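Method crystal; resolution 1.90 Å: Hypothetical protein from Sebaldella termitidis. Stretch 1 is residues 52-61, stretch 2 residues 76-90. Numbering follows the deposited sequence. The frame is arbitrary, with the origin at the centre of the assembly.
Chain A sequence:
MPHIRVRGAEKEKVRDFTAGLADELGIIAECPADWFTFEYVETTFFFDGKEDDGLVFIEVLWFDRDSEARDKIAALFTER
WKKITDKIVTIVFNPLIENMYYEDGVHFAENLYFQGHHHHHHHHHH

Stretch 1 52-61: DDGLVFIEVL
Stretch 2, residues 76-90: LFTERWKKITDKIVT

One water completes the ladder between two parallel strands: it donates to Gly 54 O (2.7 Å) and accepts from Ile 88 N (2.9 Å), bridging the backbones just before direct pairing begins. Gly 54 sits at phi/psi 61/-142, a positive phi that favours glycine, and its N donates to Asp 52 OD2 (2.8 Å). Beyond the water the strands run parallel, with Val 56 beside Val 89 and Phe 57 beside Thr 90, CA to CA 4.8 Å in both pairs. Three nearly linear hydrogen bonds alternate between the strands: Val 56 N to Ile 88 O, Thr 90 N to Val 56 O and Ile 58 N to Thr 90 O, each 2.8 Å. Val 56 thus bonds through both its N and O to the residues flanking Val 89, as parallel pairing requires. CA-H...O contacts fill the gaps, Val 89 CA to Val 56 O at 3.4 Å and Phe 57 CA to Thr 90 O at 3.3 Å. Residues 56-61 are extended, phi -95 to -119 and psi 113 to 138.

The helix carrying Phe 77 and Trp 81 covers the sheet face that carries Val 56 and Val 89; its axis runs at 151° to that of strand 56-61, roughly antiparallel, 10.9 Å away at closest approach. Val 56 (chi1 t) sets CG1 over one face of the Trp 81 indole (chi1 m, chi2 95°), 4.1 Å from the centroid of the five-membered ring and 14° off its normal, a CH-pi contact. Ile 58 (m, t) brings CD1 to 3.8 Å from Trp 81 CD1 and 4.1 Å from Val 89 CG1, while its CG2 lies 3.8 Å from Phe 77 CE2. Val 60 CG2 (chi1 t) meets the edge of the Phe 77 ring (chi1 m, chi2 3°), also 3.8 Å from CE2. These apolar contacts cover much of Ile 58 and a smaller part of Val 60.

On the other face, Phe 57 (chi1 t, chi2 -79°) approaches Thr 90 (chi1 m), CD2 to CG2 3.7 Å. Leu 55 (p, t) reaches Thr 90 OG1 with CD1 at 3.6 Å, and its CB lies 4.0 Å from Ile 88 CB.

A charged clasp closes the loop end. Lys 87 (m, t, t, then chi4 -148°) reaches Asp 53 (chi1 t), where NZ donates to Asp 53 O at 2.9 Å and forms a salt bridge with Asp 53 OD2 at 3.2 Å. Its aliphatic stem passes Val 56, CD to CG2 4.0 Å. Lys 87 N donates to Thr 85 OG1 (2.8 Å), bracing the turn between helix and strand.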

# COMPACT_ATOMS: atom_id res chain seq x y z
N ASP A 52 2.76 9.35 17.23
CA ASP A 52 2.36 10.58 16.63
C ASP A 52 0.95 10.43 16.13
O ASP A 52 0.51 9.35 15.78
CB ASP A 52 3.27 10.93 15.47
CG ASP A 52 3.07 12.36 14.96
OD1 ASP A 52 3.37 13.31 15.72
OD2 ASP A 52 2.66 12.54 13.80
N ASP A 53 0.22 11.53 16.12
CA ASP A 53 -1.14 11.59 15.62
C ASP A 53 -1.13 11.43 14.08
O ASP A 53 -2.16 11.09 13.45
CB ASP A 53 -1.68 12.96 16.03
CG ASP A 53 -2.96 13.27 15.37
OD1 ASP A 53 -4.01 13.18 16.05
OD2 ASP A 53 -2.91 13.58 14.16
N GLY A 54 0.04 11.64 13.45
CA GLY A 54 0.19 11.49 12.02
C GLY A 54 -0.75 12.51 11.33
O GLY A 54 -0.97 13.65 11.82
N LEU A 55 -1.35 12.09 10.21
CA LEU A 55 -2.29 12.95 9.52
C LEU A 55 -3.41 12.03 9.05
O LEU A 55 -3.29 10.84 9.25
CB LEU A 55 -1.55 13.65 8.42
CG LEU A 55 -1.03 12.99 7.14
CD1 LEU A 55 0.11 13.87 6.64
CD2 LEU A 55 -0.47 11.60 7.33
N VAL A 56 -4.41 12.53 8.34
CA VAL A 56 -5.37 11.64 7.67
C VAL A 56 -4.82 11.51 6.24
O VAL A 56 -4.57 12.52 5.57
CB VAL A 56 -6.77 12.17 7.66
CG1 VAL A 56 -7.63 11.22 6.85
CG2 VAL A 56 -7.22 12.27 9.12
N PHE A 57 -4.44 10.29 5.87
CA PHE A 57 -3.83 10.02 4.56
C PHE A 57 -4.73 9.08 3.74
O PHE A 57 -5.03 7.95 4.16
CB PHE A 57 -2.42 9.42 4.75
CG PHE A 57 -1.64 9.30 3.48
CD1 PHE A 57 -1.84 8.30 2.60
CD2 PHE A 57 -0.57 10.17 3.22
CE1 PHE A 57 -1.12 8.20 1.41
CE2 PHE A 57 0.20 10.03 2.06
CZ PHE A 57 -0.09 9.05 1.18
N ILE A 58 -5.16 9.56 2.58
CA ILE A 58 -6.11 8.92 1.74
C ILE A 58 -5.50 8.59 0.42
O ILE A 58 -4.92 9.48 -0.27
CB ILE A 58 -7.40 9.75 1.55
CG1 ILE A 58 -7.95 10.12 2.88
CG2 ILE A 58 -8.46 8.97 0.70
CD1 ILE A 58 -9.03 11.22 2.82
N GLU A 59 -5.59 7.30 0.05
CA GLU A 59 -5.15 6.85 -1.29
C GLU A 59 -6.38 6.56 -2.12
O GLU A 59 -7.34 5.97 -1.59
CB GLU A 59 -4.28 5.60 -1.17
CG GLU A 59 -3.01 5.82 -0.42
CD GLU A 59 -2.30 4.57 0.17
OE1 GLU A 59 -2.99 3.69 0.81
OE2 GLU A 59 -1.02 4.61 0.06
N VAL A 60 -6.38 6.96 -3.39
CA VAL A 60 -7.44 6.65 -4.32
C VAL A 60 -6.78 5.86 -5.45
O VAL A 60 -5.98 6.42 -6.23
CB VAL A 60 -8.05 7.92 -4.90
CG1 VAL A 60 -9.08 7.60 -5.94
CG2 VAL A 60 -8.70 8.73 -3.74
N LEU A 61 -7.13 4.61 -5.56
CA LEU A 61 -6.67 3.75 -6.68
C LEU A 61 -7.74 3.70 -7.72
O LEU A 61 -8.86 3.21 -7.47
CB LEU A 61 -6.33 2.33 -6.19
CG LEU A 61 -5.11 2.12 -5.31
CD1 LEU A 61 -5.29 2.72 -3.93
CD2 LEU A 61 -4.81 0.62 -5.20
N LEU A 76 -13.75 17.48 -1.84
CA LEU A 76 -14.83 16.79 -1.12
C LEU A 76 -14.25 16.07 0.11
O LEU A 76 -14.71 16.22 1.23
CB LEU A 76 -15.51 15.82 -2.00
CG LEU A 76 -16.67 15.04 -1.33
CD1 LEU A 76 -17.81 15.94 -0.81
CD2 LEU A 76 -17.19 13.94 -2.24
N PHE A 77 -13.18 15.31 -0.13
CA PHE A 77 -12.58 14.55 0.97
C PHE A 77 -12.05 15.48 2.04
O PHE A 77 -12.23 15.20 3.25
CB PHE A 77 -11.47 13.62 0.43
CG PHE A 77 -11.92 12.38 -0.29
CD1 PHE A 77 -13.23 12.06 -0.56
CD2 PHE A 77 -10.94 11.49 -0.81
CE1 PHE A 77 -13.56 10.88 -1.22
CE2 PHE A 77 -11.30 10.37 -1.48
CZ PHE A 77 -12.59 10.05 -1.72
N THR A 78 -11.42 16.58 1.66
CA THR A 78 -10.81 17.49 2.56
C THR A 78 -11.86 18.18 3.39
O THR A 78 -11.75 18.22 4.60
CB THR A 78 -9.92 18.50 1.86
OG1 THR A 78 -8.93 17.75 1.09
CG2 THR A 78 -9.21 19.42 2.82
N GLU A 79 -12.89 18.64 2.73
CA GLU A 79 -14.04 19.29 3.43
C GLU A 79 -14.71 18.38 4.44
O GLU A 79 -14.99 18.81 5.57
CB GLU A 79 -15.07 19.79 2.41
CG GLU A 79 -14.63 21.05 1.72
CD GLU A 79 -15.63 21.50 0.61
OE1 GLU A 79 -16.58 20.75 0.25
OE2 GLU A 79 -15.43 22.65 0.11
N ARG A 80 -14.96 17.13 4.09
CA ARG A 80 -15.55 16.18 4.97
C ARG A 80 -14.70 15.89 6.20
O ARG A 80 -15.21 15.91 7.36
CB ARG A 80 -15.94 14.90 4.23
CG ARG A 80 -17.09 15.02 3.23
CD ARG A 80 -18.45 15.21 3.99
NE ARG A 80 -19.54 15.46 3.04
CZ ARG A 80 -20.05 14.53 2.25
NH1 ARG A 80 -19.56 13.26 2.21
NH2 ARG A 80 -21.02 14.88 1.44
N TRP A 81 -13.38 15.61 6.00
CA TRP A 81 -12.50 15.35 7.16
C TRP A 81 -12.27 16.58 8.04
O TRP A 81 -12.21 16.46 9.28
CB TRP A 81 -11.15 14.65 6.73
CG TRP A 81 -11.36 13.22 6.40
CD1 TRP A 81 -11.58 12.67 5.18
CD2 TRP A 81 -11.53 12.19 7.33
NE1 TRP A 81 -11.85 11.33 5.29
CE2 TRP A 81 -11.79 10.99 6.60
CE3 TRP A 81 -11.45 12.14 8.71
CZ2 TRP A 81 -12.03 9.79 7.21
CZ3 TRP A 81 -11.68 10.92 9.33
CH2 TRP A 81 -11.99 9.76 8.60
N LYS A 82 -12.22 17.76 7.45
CA LYS A 82 -12.00 18.98 8.22
C LYS A 82 -13.13 19.31 9.17
O LYS A 82 -12.91 20.05 10.14
CB LYS A 82 -11.61 20.19 7.35
CG LYS A 82 -10.21 20.13 6.77
CD LYS A 82 -8.99 20.03 7.70
CE LYS A 82 -7.67 20.31 6.95
NZ LYS A 82 -6.49 20.28 7.87
N LYS A 83 -14.27 18.71 8.97
CA LYS A 83 -15.39 18.82 9.91
C LYS A 83 -15.13 18.14 11.23
O LYS A 83 -15.67 18.61 12.25
CB LYS A 83 -16.63 18.22 9.35
CG LYS A 83 -17.23 19.03 8.24
CD LYS A 83 -18.54 18.43 7.82
CE LYS A 83 -19.29 19.36 6.86
NZ LYS A 83 -20.32 18.56 6.12
N ILE A 84 -14.31 17.06 11.20
CA ILE A 84 -13.98 16.16 12.36
C ILE A 84 -12.58 16.41 12.97
O ILE A 84 -12.36 16.19 14.16
CB ILE A 84 -13.95 14.68 11.92
CG1 ILE A 84 -15.19 14.32 11.12
CG2 ILE A 84 -13.79 13.78 13.14
CD1 ILE A 84 -15.02 13.08 10.26
N THR A 85 -11.61 16.87 12.19
CA THR A 85 -10.23 16.92 12.70
C THR A 85 -9.59 18.14 12.18
O THR A 85 -9.98 18.66 11.10
CB THR A 85 -9.41 15.67 12.27
OG1 THR A 85 -8.06 15.77 12.79
CG2 THR A 85 -9.32 15.57 10.75
N ASP A 86 -8.58 18.61 12.91
CA ASP A 86 -7.69 19.66 12.41
C ASP A 86 -6.40 19.04 11.91
O ASP A 86 -5.52 19.74 11.47
CB ASP A 86 -7.39 20.73 13.48
CG ASP A 86 -6.84 20.13 14.79
OD1 ASP A 86 -7.05 18.91 15.06
OD2 ASP A 86 -6.23 20.89 15.58
N LYS A 87 -6.29 17.73 11.98
CA LYS A 87 -5.13 17.08 11.31
C LYS A 87 -5.05 17.44 9.83
O LYS A 87 -6.08 17.63 9.19
CB LYS A 87 -5.29 15.57 11.37
CG LYS A 87 -5.18 14.91 12.71
CD LYS A 87 -5.24 13.42 12.42
CE LYS A 87 -5.75 12.59 13.56
NZ LYS A 87 -5.07 11.28 13.48
N ILE A 88 -3.85 17.42 9.27
CA ILE A 88 -3.63 17.62 7.86
C ILE A 88 -4.36 16.43 7.13
O ILE A 88 -4.41 15.29 7.65
CB ILE A 88 -2.12 17.51 7.59
CG1 ILE A 88 -1.34 18.70 8.21
CG2 ILE A 88 -1.82 17.38 6.12
CD1 ILE A 88 0.16 18.42 8.18
N VAL A 89 -5.00 16.75 6.01
CA VAL A 89 -5.63 15.74 5.17
C VAL A 89 -4.83 15.66 3.90
O VAL A 89 -4.70 16.66 3.17
CB VAL A 89 -7.11 16.08 4.84
CG1 VAL A 89 -7.68 14.95 4.02
CG2 VAL A 89 -7.90 16.23 6.12
N THR A 90 -4.19 14.51 3.67
CA THR A 90 -3.35 14.28 2.49
C THR A 90 -3.98 13.22 1.61
O THR A 90 -4.51 12.21 2.13
CB THR A 90 -1.92 13.88 2.93
OG1 THR A 90 -1.36 15.02 3.57
CG2 THR A 90 -1.08 13.49 1.75
O HOH W 1 -1.90 16.05 10.93